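Local coordinates for Tle cognate immunity protein 4 C-terminal domain-containing protein (Pseudomonas aeruginosa PAO1, PDB 4R1D) that probably protects the bacterium from its own type VI secretion lipase effector Tle4 by binding the enzyme as its cognate immunity protein, at residues W56-R70 with L81-L94. Sequence-based numbering, arbitrary orientation.
Sequences WRTQRHKSKGNMFLR and LLSWSSEVASKTYL
Leu82 O is gripped by two successive backbone amides, Leu69 N at 2.8 Å and Arg70 N at 3.2 Å. With both residues facing Leu82, this is a classic beta bulge between antiparallel strands. Arg70 O takes Leu82 N in return, and past the bulge Trp84 N reaches Met67 O at 3.1 Å. Leu69 points toward the facing segment, and its CD1 stands almost on the normal of the Trp84 five-membered ring, a CH-pi contact 4.0 Å from the centroid. On the opposite face the edge of His61 approaches the same ring, planes at 58°, in an edge-to-face pair. His61 CG lies anti to the backbone N (chi1 -175°), swinging the imidazole against the 86-89 turn, with Glu87 O over the centre of one face and Lys64 CG over the other. Lys64 CD closes on Trp84 CZ2 at 3.5 Å, and a water accepts from Trp84 NE1 while donating to Lys64 O. Met67 folds back at chi2 and chi3, placing its CE 3.8 Å from Trp84 CB. The type I turn Ser86-Ala89 presents Glu87 O to Lys62 N, a 2.7 Å bond in the carbonyl plane. Glu87 OE1 forms a long salt bridge with Lys62 NZ, whereas OE2 holds two waters that lead to Gln59 OE1 and Arg60 N. Ser83 CB rests over the six-membered ring of Trp56 of helix 42-58. The 59-67 connection packs against the 85-91 loop, where the backbone N atoms of Ser90 and Lys91 hydrogen-bond Asp406 of the partner chain. Strand 68-73 borders 79-84 and this in turn 92-100; helix 42-58 also covers Leu81, while on the other side of the sheet Glu119 of helix 119-132 pairs with Arg70.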
ATOM      1  N   TRP B  56     -22.804  -2.239  15.887  1.00 23.30           N
ATOM      2  CA  TRP B  56     -23.339  -2.304  14.532  1.00 20.91           C
ATOM      3  C   TRP B  56     -24.761  -1.762  14.491  1.00 25.46           C
ATOM      4  O   TRP B  56     -25.144  -1.062  13.556  1.00 22.74           O
ATOM      5  CB  TRP B  56     -23.345  -3.744  14.015  1.00 20.80           C
ATOM      6  CG  TRP B  56     -22.036  -4.238  13.450  1.00 23.09           C
ATOM      7  CD1 TRP B  56     -21.313  -5.311  13.883  1.00 24.65           C
ATOM      8  CD2 TRP B  56     -21.321  -3.695  12.338  1.00 19.50           C
ATOM      9  NE1 TRP B  56     -20.185  -5.470  13.112  1.00 23.11           N
ATOM     10  CE2 TRP B  56     -20.167  -4.488  12.155  1.00 24.76           C
ATOM     11  CE3 TRP B  56     -21.540  -2.616  11.478  1.00 21.19           C
ATOM     12  CZ2 TRP B  56     -19.238  -4.231  11.154  1.00 22.89           C
ATOM     13  CZ3 TRP B  56     -20.614  -2.366  10.484  1.00 23.45           C
ATOM     14  CH2 TRP B  56     -19.480  -3.171  10.328  1.00 21.99           C
ATOM     15  N   ARG B  57     -25.543  -2.100  15.506  1.00 23.51           N
ATOM     16  CA  ARG B  57     -26.944  -1.685  15.549  1.00 24.36           C
ATOM     17  C   ARG B  57     -27.126  -0.164  15.612  1.00 24.46           C
ATOM     18  O   ARG B  57     -28.201   0.346  15.274  1.00 27.78           O
ATOM     19  CB  ARG B  57     -27.690  -2.402  16.686  1.00 22.55           C
ATOM     20  CG  ARG B  57     -28.069  -3.850  16.358  1.00 23.25           C
ATOM     21  CD  ARG B  57     -28.559  -4.594  17.611  1.00 21.83           C
ATOM     22  NE  ARG B  57     -29.000  -5.955  17.325  1.00 25.41           N
ATOM     23  CZ  ARG B  57     -30.218  -6.262  16.880  1.00 28.40           C
ATOM     24  NH1 ARG B  57     -31.097  -5.299  16.651  1.00 24.74           N
ATOM     25  NH2 ARG B  57     -30.557  -7.525  16.655  1.00 29.76           N
ATOM     26  N   THR B  58     -26.078   0.562  16.009  1.00 22.24           N
ATOM     27  CA  THR B  58     -26.139   2.020  16.056  1.00 24.53           C
ATOM     28  C   THR B  58     -25.772   2.653  14.717  1.00 27.17           C
ATOM     29  O   THR B  58     -25.999   3.841  14.505  1.00 25.66           O
ATOM     30  CB  THR B  58     -25.200   2.623  17.128  1.00 25.60           C
ATOM     31  OG1 THR B  58     -23.829   2.383  16.776  1.00 24.48           O
ATOM     32  CG2 THR B  58     -25.500   2.049  18.509  1.00 31.46           C
ATOM     33  N   GLN B  59     -25.195   1.864  13.818  1.00 25.71           N
ATOM     34  CA  GLN B  59     -24.684   2.419  12.572  1.00 21.50           C
ATOM     35  C   GLN B  59     -25.695   2.356  11.442  1.00 24.19           C
ATOM     36  O   GLN B  59     -26.560   1.483  11.408  1.00 21.45           O
ATOM     37  CB  GLN B  59     -23.346   1.773  12.199  1.00 20.06           C
ATOM     38  CG  GLN B  59     -22.272   2.053  13.243  1.00 26.57           C
ATOM     39  CD  GLN B  59     -21.012   1.237  13.043  1.00 25.82           C
ATOM     40  OE1 GLN B  59     -20.689   0.831  11.925  1.00 31.53           O
ATOM     41  NE2 GLN B  59     -20.292   0.987  14.134  1.00 34.34           N
ATOM     42  N   ARG B  60     -25.588   3.313  10.529  1.00 23.73           N
ATOM     43  CA  ARG B  60     -26.569   3.479   9.469  1.00 23.09           C
ATOM     44  C   ARG B  60     -25.943   3.395   8.087  1.00 25.65           C
ATOM     45  O   ARG B  60     -24.938   4.040   7.814  1.00 25.59           O
ATOM     46  CB  ARG B  60     -27.264   4.830   9.625  1.00 26.74           C
ATOM     47  CG  ARG B  60     -28.059   4.952  10.908  1.00 26.50           C
ATOM     48  CD  ARG B  60     -29.180   3.930  10.948  1.00 22.97           C
ATOM     49  NE  ARG B  60     -29.918   3.983  12.206  1.00 23.42           N
ATOM     50  CZ  ARG B  60     -29.741   3.140  13.220  1.00 29.87           C
ATOM     51  NH1 ARG B  60     -28.858   2.159  13.125  1.00 24.04           N
ATOM     52  NH2 ARG B  60     -30.460   3.270  14.329  1.00 33.73           N
ATOM     53  N   HIS B  61     -26.562   2.599   7.225  1.00 22.31           N
ATOM     54  CA  HIS B  61     -26.242   2.566   5.808  1.00 23.17           C
ATOM     55  C   HIS B  61     -26.722   3.888   5.224  1.00 29.13           C
ATOM     56  O   HIS B  61     -27.574   4.553   5.818  1.00 27.51           O
ATOM     57  CB  HIS B  61     -26.968   1.388   5.166  1.00 25.48           C
ATOM     58  CG  HIS B  61     -26.626   1.155   3.729  1.00 24.58           C
ATOM     59  ND1 HIS B  61     -25.758   0.166   3.319  1.00 25.72           N
ATOM     60  CD2 HIS B  61     -27.072   1.756   2.600  1.00 22.58           C
ATOM     61  CE1 HIS B  61     -25.672   0.178   2.000  1.00 22.02           C
ATOM     62  NE2 HIS B  61     -26.461   1.134   1.540  1.00 28.08           N
ATOM     63  N   LYS B  62     -26.172   4.297   4.085  1.00 20.55           N
ATOM     64  CA  LYS B  62     -26.565   5.591   3.524  1.00 27.14           C
ATOM     65  C   LYS B  62     -27.988   5.553   2.974  1.00 29.68           C
ATOM     66  O   LYS B  62     -28.640   6.589   2.863  1.00 32.08           O
ATOM     67  CB  LYS B  62     -25.591   6.062   2.437  1.00 32.22           C
ATOM     68  CG  LYS B  62     -24.163   6.309   2.924  1.00 29.73           C
ATOM     69  CD  LYS B  62     -24.078   7.389   3.994  1.00 33.02           C
ATOM     70  CE  LYS B  62     -22.626   7.645   4.385  1.00 44.99           C
ATOM     71  NZ  LYS B  62     -22.497   8.599   5.521  1.00 51.08           N
ATOM     72  N   SER B  63     -28.466   4.363   2.629  1.00 24.11           N
ATOM     73  CA  SER B  63     -29.797   4.241   2.040  1.00 31.33           C
ATOM     74  C   SER B  63     -30.621   3.045   2.526  1.00 33.81           C
ATOM     75  O   SER B  63     -31.849   3.071   2.440  1.00 35.50           O
ATOM     76  CB  SER B  63     -29.705   4.217   0.511  1.00 29.80           C
ATOM     77  OG  SER B  63     -29.053   3.046   0.049  1.00 30.77           O
ATOM     78  N   LYS B  64     -29.960   2.008   3.037  1.00 28.48           N
ATOM     79  CA  LYS B  64     -30.646   0.764   3.385  1.00 27.49           C
ATOM     80  C   LYS B  64     -30.977   0.585   4.870  1.00 28.71           C
ATOM     81  O   LYS B  64     -31.383  -0.503   5.286  1.00 32.11           O
ATOM     82  CB  LYS B  64     -29.843  -0.449   2.903  1.00 30.99           C
ATOM     83  CG  LYS B  64     -29.585  -0.481   1.407  1.00 27.40           C
ATOM     84  CD  LYS B  64     -29.105  -1.859   0.984  1.00 27.18           C
ATOM     85  CE  LYS B  64     -28.767  -1.899  -0.499  1.00 34.71           C
ATOM     86  NZ  LYS B  64     -29.944  -1.631  -1.367  1.00 37.11           N
ATOM     87  N   GLY B  65     -30.795   1.634   5.666  1.00 26.77           N
ATOM     88  CA  GLY B  65     -31.134   1.577   7.077  1.00 24.44           C
ATOM     89  C   GLY B  65     -30.060   1.023   7.996  1.00 26.46           C
ATOM     90  O   GLY B  65     -28.930   1.513   8.013  1.00 24.20           O
ATOM     91  N   ASN B  66     -30.408  -0.000   8.773  1.00 22.35           N
ATOM     92  CA  ASN B  66     -29.502  -0.488   9.814  1.00 23.92           C
ATOM     93  C   ASN B  66     -28.309  -1.212   9.194  1.00 22.47           C
ATOM     94  O   ASN B  66     -28.477  -2.004   8.276  1.00 22.60           O
ATOM     95  CB  ASN B  66     -30.257  -1.407  10.786  1.00 24.00           C
ATOM     96  CG  ASN B  66     -29.593  -1.498  12.160  1.00 26.84           C
ATOM     97  OD1 ASN B  66     -28.383  -1.737  12.279  1.00 27.76           O
ATOM     98  ND2 ASN B  66     -30.391  -1.315  13.210  1.00 27.57           N
ATOM     99  N   MET B  67     -27.105  -0.944   9.694  1.00 23.04           N
ATOM    100  CA  MET B  67     -25.926  -1.647   9.207  1.00 22.13           C
ATOM    101  C   MET B  67     -25.905  -3.094   9.673  1.00 19.37           C
ATOM    102  O   MET B  67     -25.307  -3.947   9.022  1.00 19.99           O
ATOM    103  CB  MET B  67     -24.633  -0.928   9.627  1.00 17.96           C
ATOM    104  CG  MET B  67     -24.346   0.330   8.825  1.00 20.22           C
ATOM    105  SD  MET B  67     -23.992  -0.041   7.108  1.00 21.46           S
ATOM    106  CE  MET B  67     -22.362  -0.797   7.253  1.00 19.22           C
ATOM    107  N   PHE B  68     -26.566  -3.378  10.794  1.00 19.65           N
ATOM    108  CA  PHE B  68     -26.629  -4.750  11.282  1.00 20.16           C
ATOM    109  C   PHE B  68     -27.762  -5.517  10.612  1.00 22.91           C
ATOM    110  O   PHE B  68     -28.906  -5.075  10.615  1.00 24.05           O
ATOM    111  CB  PHE B  68     -26.796  -4.796  12.799  1.00 21.13           C
ATOM    112  CG  PHE B  68     -26.702  -6.182  13.368  1.00 23.49           C
ATOM    113  CD1 PHE B  68     -25.480  -6.833  13.426  1.00 21.16           C
ATOM    114  CD2 PHE B  68     -27.830  -6.834  13.852  1.00 25.11           C
ATOM    115  CE1 PHE B  68     -25.378  -8.111  13.948  1.00 20.88           C
ATOM    116  CE2 PHE B  68     -27.731  -8.120  14.377  1.00 26.15           C
ATOM    117  CZ  PHE B  68     -26.506  -8.752  14.426  1.00 26.30           C
ATOM    118  N   LEU B  69     -27.438  -6.668  10.043  1.00 22.62           N
ATOM    119  CA  LEU B  69     -28.441  -7.486   9.371  1.00 20.89           C
ATOM    120  C   LEU B  69     -28.966  -8.613  10.261  1.00 29.12           C
ATOM    121  O   LEU B  69     -30.170  -8.717  10.481  1.00 29.34           O
ATOM    122  CB  LEU B  69     -27.886  -8.019   8.057  1.00 23.22           C
ATOM    123  CG  LEU B  69     -27.506  -6.809   7.190  1.00 30.47           C
ATOM    124  CD1 LEU B  69     -26.633  -7.203   6.032  1.00 28.79           C
ATOM    125  CD2 LEU B  69     -28.764  -6.071   6.707  1.00 31.63           C
ATOM    126  N   ARG B  70     -28.074  -9.447  10.785  1.00 24.63           N
ATOM    127  CA  ARG B  70     -28.510 -10.544  11.642  1.00 27.04           C
ATOM    128  C   ARG B  70     -27.367 -11.231  12.359  1.00 25.93           C
ATOM    129  O   ARG B  70     -26.215 -11.184  11.923  1.00 23.41           O
ATOM    130  CB  ARG B  70     -29.318 -11.584  10.846  1.00 28.77           C
ATOM    131  CG  ARG B  70     -28.655 -12.079   9.565  1.00 31.50           C
ATOM    132  CD  ARG B  70     -29.623 -12.922   8.725  1.00 37.36           C
ATOM    133  NE  ARG B  70     -29.353 -12.794   7.291  1.00 42.11           N
ATOM    134  CZ  ARG B  70     -29.770 -11.779   6.538  1.00 31.53           C
ATOM    135  NH1 ARG B  70     -30.485 -10.799   7.080  1.00 45.42           N
ATOM    136  NH2 ARG B  70     -29.476 -11.733   5.247  1.00 32.79           N
ATOM    137  N   LEU B  81     -21.832 -12.501  13.045  1.00 19.76           N
ATOM    138  CA  LEU B  81     -22.503 -11.219  12.920  1.00 19.62           C
ATOM    139  C   LEU B  81     -22.455 -10.812  11.459  1.00 24.59           C
ATOM    140  O   LEU B  81     -21.381 -10.723  10.871  1.00 18.33           O
ATOM    141  CB  LEU B  81     -21.823 -10.147  13.786  1.00 20.10           C
ATOM    142  CG  LEU B  81     -21.711 -10.452  15.289  1.00 21.30           C
ATOM    143  CD1 LEU B  81     -20.928  -9.376  16.029  1.00 22.20           C
ATOM    144  CD2 LEU B  81     -23.100 -10.632  15.910  1.00 24.97           C
ATOM    145  N   LEU B  82     -23.623 -10.581  10.873  1.00 16.10           N
ATOM    146  CA  LEU B  82     -23.711 -10.194   9.473  1.00 19.89           C
ATOM    147  C   LEU B  82     -24.114  -8.739   9.374  1.00 20.38           C
ATOM    148  O   LEU B  82     -25.160  -8.328   9.903  1.00 23.33           O
ATOM    149  CB  LEU B  82     -24.738 -11.072   8.748  1.00 21.02           C
ATOM    150  CG  LEU B  82     -24.758 -10.948   7.222  1.00 19.24           C
ATOM    151  CD1 LEU B  82     -23.570 -11.664   6.630  1.00 17.00           C
ATOM    152  CD2 LEU B  82     -26.053 -11.556   6.687  1.00 26.33           C
ATOM    153  N   SER B  83     -23.280  -7.954   8.701  1.00 17.58           N
ATOM    154  CA  SER B  83     -23.540  -6.532   8.504  1.00 15.11           C
ATOM    155  C   SER B  83     -23.255  -6.194   7.052  1.00 17.28           C
ATOM    156  O   SER B  83     -22.635  -6.985   6.352  1.00 15.89           O
ATOM    157  CB  SER B  83     -22.656  -5.688   9.435  1.00 20.15           C
ATOM    158  OG  SER B  83     -21.273  -5.908   9.169  1.00 20.57           O
ATOM    159  N   TRP B  84     -23.726  -5.041   6.585  1.00 20.82           N
ATOM    160  CA  TRP B  84     -23.295  -4.540   5.278  1.00 18.00           C
ATOM    161  C   TRP B  84     -21.787  -4.289   5.299  1.00 20.14           C
ATOM    162  O   TRP B  84     -21.244  -3.873   6.315  1.00 20.07           O
ATOM    163  CB  TRP B  84     -24.047  -3.254   4.918  1.00 20.72           C
ATOM    164  CG  TRP B  84     -25.444  -3.530   4.447  1.00 19.26           C
ATOM    165  CD1 TRP B  84     -26.608  -3.157   5.057  1.00 23.98           C
ATOM    166  CD2 TRP B  84     -25.820  -4.251   3.270  1.00 21.90           C
ATOM    167  NE1 TRP B  84     -27.689  -3.602   4.327  1.00 24.18           N
ATOM    168  CE2 TRP B  84     -27.231  -4.278   3.227  1.00 22.62           C
ATOM    169  CE3 TRP B  84     -25.104  -4.882   2.247  1.00 17.92           C
ATOM    170  CZ2 TRP B  84     -27.931  -4.902   2.201  1.00 23.98           C
ATOM    171  CZ3 TRP B  84     -25.803  -5.498   1.228  1.00 25.06           C
ATOM    172  CH2 TRP B  84     -27.202  -5.504   1.213  1.00 26.24           C
ATOM    173  N   SER B  85     -21.110  -4.529   4.179  1.00 18.85           N
ATOM    174  CA  SER B  85     -19.652  -4.388   4.150  1.00 17.18           C
ATOM    175  C   SER B  85     -19.181  -2.931   4.132  1.00 17.35           C
ATOM    176  O   SER B  85     -18.005  -2.649   4.377  1.00 19.88           O
ATOM    177  CB  SER B  85     -19.052  -5.158   2.977  1.00 19.68           C
ATOM    178  OG  SER B  85     -19.487  -4.612   1.757  1.00 17.59           O
ATOM    179  N   SER B  86     -20.092  -2.010   3.828  1.00 16.57           N
ATOM    180  CA  SER B  86     -19.835  -0.579   3.964  1.00 21.49           C
ATOM    181  C   SER B  86     -21.158   0.155   3.993  1.00 23.77           C
ATOM    182  O   SER B  86     -22.213  -0.442   3.773  1.00 17.51           O
ATOM    183  CB  SER B  86     -19.002  -0.034   2.802  1.00 19.20           C
ATOM    184  OG  SER B  86     -19.843   0.283   1.705  1.00 20.71           O
ATOM    185  N   GLU B  87     -21.100   1.459   4.234  1.00 19.95           N
ATOM    186  CA  GLU B  87     -22.324   2.238   4.314  1.00 22.49           C
ATOM    187  C   GLU B  87     -22.963   2.518   2.958  1.00 21.07           C
ATOM    188  O   GLU B  87     -24.014   3.160   2.892  1.00 22.64           O
ATOM    189  CB  GLU B  87     -22.094   3.519   5.119  1.00 26.11           C
ATOM    190  CG  GLU B  87     -21.745   3.204   6.565  1.00 22.84           C
ATOM    191  CD  GLU B  87     -21.567   4.431   7.431  1.00 28.08           C
ATOM    192  OE1 GLU B  87     -21.613   5.562   6.896  1.00 29.75           O
ATOM    193  OE2 GLU B  87     -21.378   4.253   8.656  1.00 29.63           O
ATOM    194  N   VAL B  88     -22.339   2.048   1.881  1.00 19.63           N
ATOM    195  CA  VAL B  88     -22.971   2.124   0.561  1.00 18.56           C
ATOM    196  C   VAL B  88     -22.985   0.789  -0.175  1.00 22.53           C
ATOM    197  O   VAL B  88     -23.379   0.721  -1.343  1.00 24.86           O
ATOM    198  CB  VAL B  88     -22.335   3.193  -0.350  1.00 21.04           C
ATOM    199  CG1 VAL B  88     -22.417   4.568   0.313  1.00 22.54           C
ATOM    200  CG2 VAL B  88     -20.895   2.815  -0.704  1.00 21.24           C
ATOM    201  N   ALA B  89     -22.578  -0.274   0.508  1.00 19.79           N
ATOM    202  CA  ALA B  89     -22.542  -1.602  -0.104  1.00 19.35           C
ATOM    203  C   ALA B  89     -23.932  -2.056  -0.545  1.00 17.07           C
ATOM    204  O   ALA B  89     -24.924  -1.740   0.101  1.00 20.46           O
ATOM    205  CB  ALA B  89     -21.944  -2.620   0.872  1.00 18.93           C
ATOM    206  N   SER B  90     -23.994  -2.803  -1.639  1.00 18.18           N
ATOM    207  CA  SER B  90     -25.259  -3.387  -2.080  1.00 22.50           C
ATOM    208  C   SER B  90     -25.112  -4.853  -2.483  1.00 22.00           C
ATOM    209  O   SER B  90     -26.110  -5.570  -2.626  1.00 22.02           O
ATOM    210  CB  SER B  90     -25.839  -2.583  -3.242  1.00 20.11           C
ATOM    211  OG  SER B  90     -25.033  -2.712  -4.391  1.00 23.95           O
ATOM    212  N   LYS B  91     -23.875  -5.309  -2.671  1.00 18.13           N
ATOM    213  CA  LYS B  91     -23.663  -6.672  -3.162  1.00 20.63           C
ATOM    214  C   LYS B  91     -22.922  -7.590  -2.196  1.00 19.29           C
ATOM    215  O   LYS B  91     -22.878  -8.811  -2.401  1.00 19.77           O
ATOM    216  CB  LYS B  91     -22.945  -6.637  -4.501  1.00 23.02           C
ATOM    217  CG  LYS B  91     -23.627  -5.699  -5.484  1.00 24.05           C
ATOM    218  CD  LYS B  91     -23.083  -5.866  -6.886  1.00 29.86           C
ATOM    219  CE  LYS B  91     -23.872  -5.017  -7.887  1.00 35.91           C
ATOM    220  NZ  LYS B  91     -23.407  -3.597  -7.940  1.00 31.99           N
ATOM    221  N   THR B  92     -22.326  -7.001  -1.162  1.00 24.69           N
ATOM    222  CA  THR B  92     -21.521  -7.769  -0.221  1.00 18.47           C
ATOM    223  C   THR B  92     -21.806  -7.406   1.223  1.00 17.68           C
ATOM    224  O   THR B  92     -22.056  -6.241   1.561  1.00 17.44           O
ATOM    225  CB  THR B  92     -19.996  -7.615  -0.473  1.00 16.47           C
ATOM    226  OG1 THR B  92     -19.606  -6.247  -0.291  1.00 18.69           O
ATOM    227  CG2 THR B  92     -19.631  -8.079  -1.885  1.00 20.38           C
ATOM    228  N   TYR B  93     -21.770  -8.437   2.063  1.00 17.65           N
ATOM    229  CA  TYR B  93     -21.865  -8.308   3.503  1.00 17.55           C
ATOM    230  C   TYR B  93     -20.481  -8.490   4.101  1.00 18.89           C
ATOM    231  O   TYR B  93     -19.563  -8.986   3.448  1.00 17.78           O
ATOM    232  CB  TYR B  93     -22.711  -9.451   4.075  1.00 20.13           C
ATOM    233  CG  TYR B  93     -24.133  -9.558   3.567  1.00 21.16           C
ATOM    234  CD1 TYR B  93     -24.978  -8.461   3.553  1.00 21.64           C
ATOM    235  CD2 TYR B  93     -24.631 -10.773   3.129  1.00 22.17           C
ATOM    236  CE1 TYR B  93     -26.292  -8.579   3.095  1.00 27.06           C
ATOM    237  CE2 TYR B  93     -25.927 -10.898   2.675  1.00 25.70           C
ATOM    238  CZ  TYR B  93     -26.752  -9.801   2.660  1.00 28.85           C
ATOM    239  OH  TYR B  93     -28.046  -9.945   2.205  1.00 30.40           O
ATOM    240  N   LEU B  94     -20.355  -8.097   5.362  1.00 16.54           N
ATOM    241  CA  LEU B  94     -19.266  -8.543   6.203  1.00 16.73           C
ATOM    242  C   LEU B  94     -19.855  -9.620   7.093  1.00 17.61           C
ATOM    243  O   LEU B  94     -20.886  -9.396   7.746  1.00 18.50           O
ATOM    244  CB  LEU B  94     -18.792  -7.384   7.069  1.00 18.82           C
ATOM    245  CG  LEU B  94     -17.526  -7.587   7.897  1.00 25.23           C
ATOM    246  CD1 LEU B  94     -16.346  -7.960   6.989  1.00 27.21           C
ATOM    247  CD2 LEU B  94     -17.241  -6.313   8.683  1.00 29.90           C
TER
HETATM  248  O   HOH W   1     -21.037   1.641   9.493  1.00 28.81           O
HETATM  249  O   HOH W   2     -23.181   4.986  10.617  1.00 30.58           O
HETATM  250  O   HOH W   3     -30.387  -3.085   5.367  1.00 36.61           O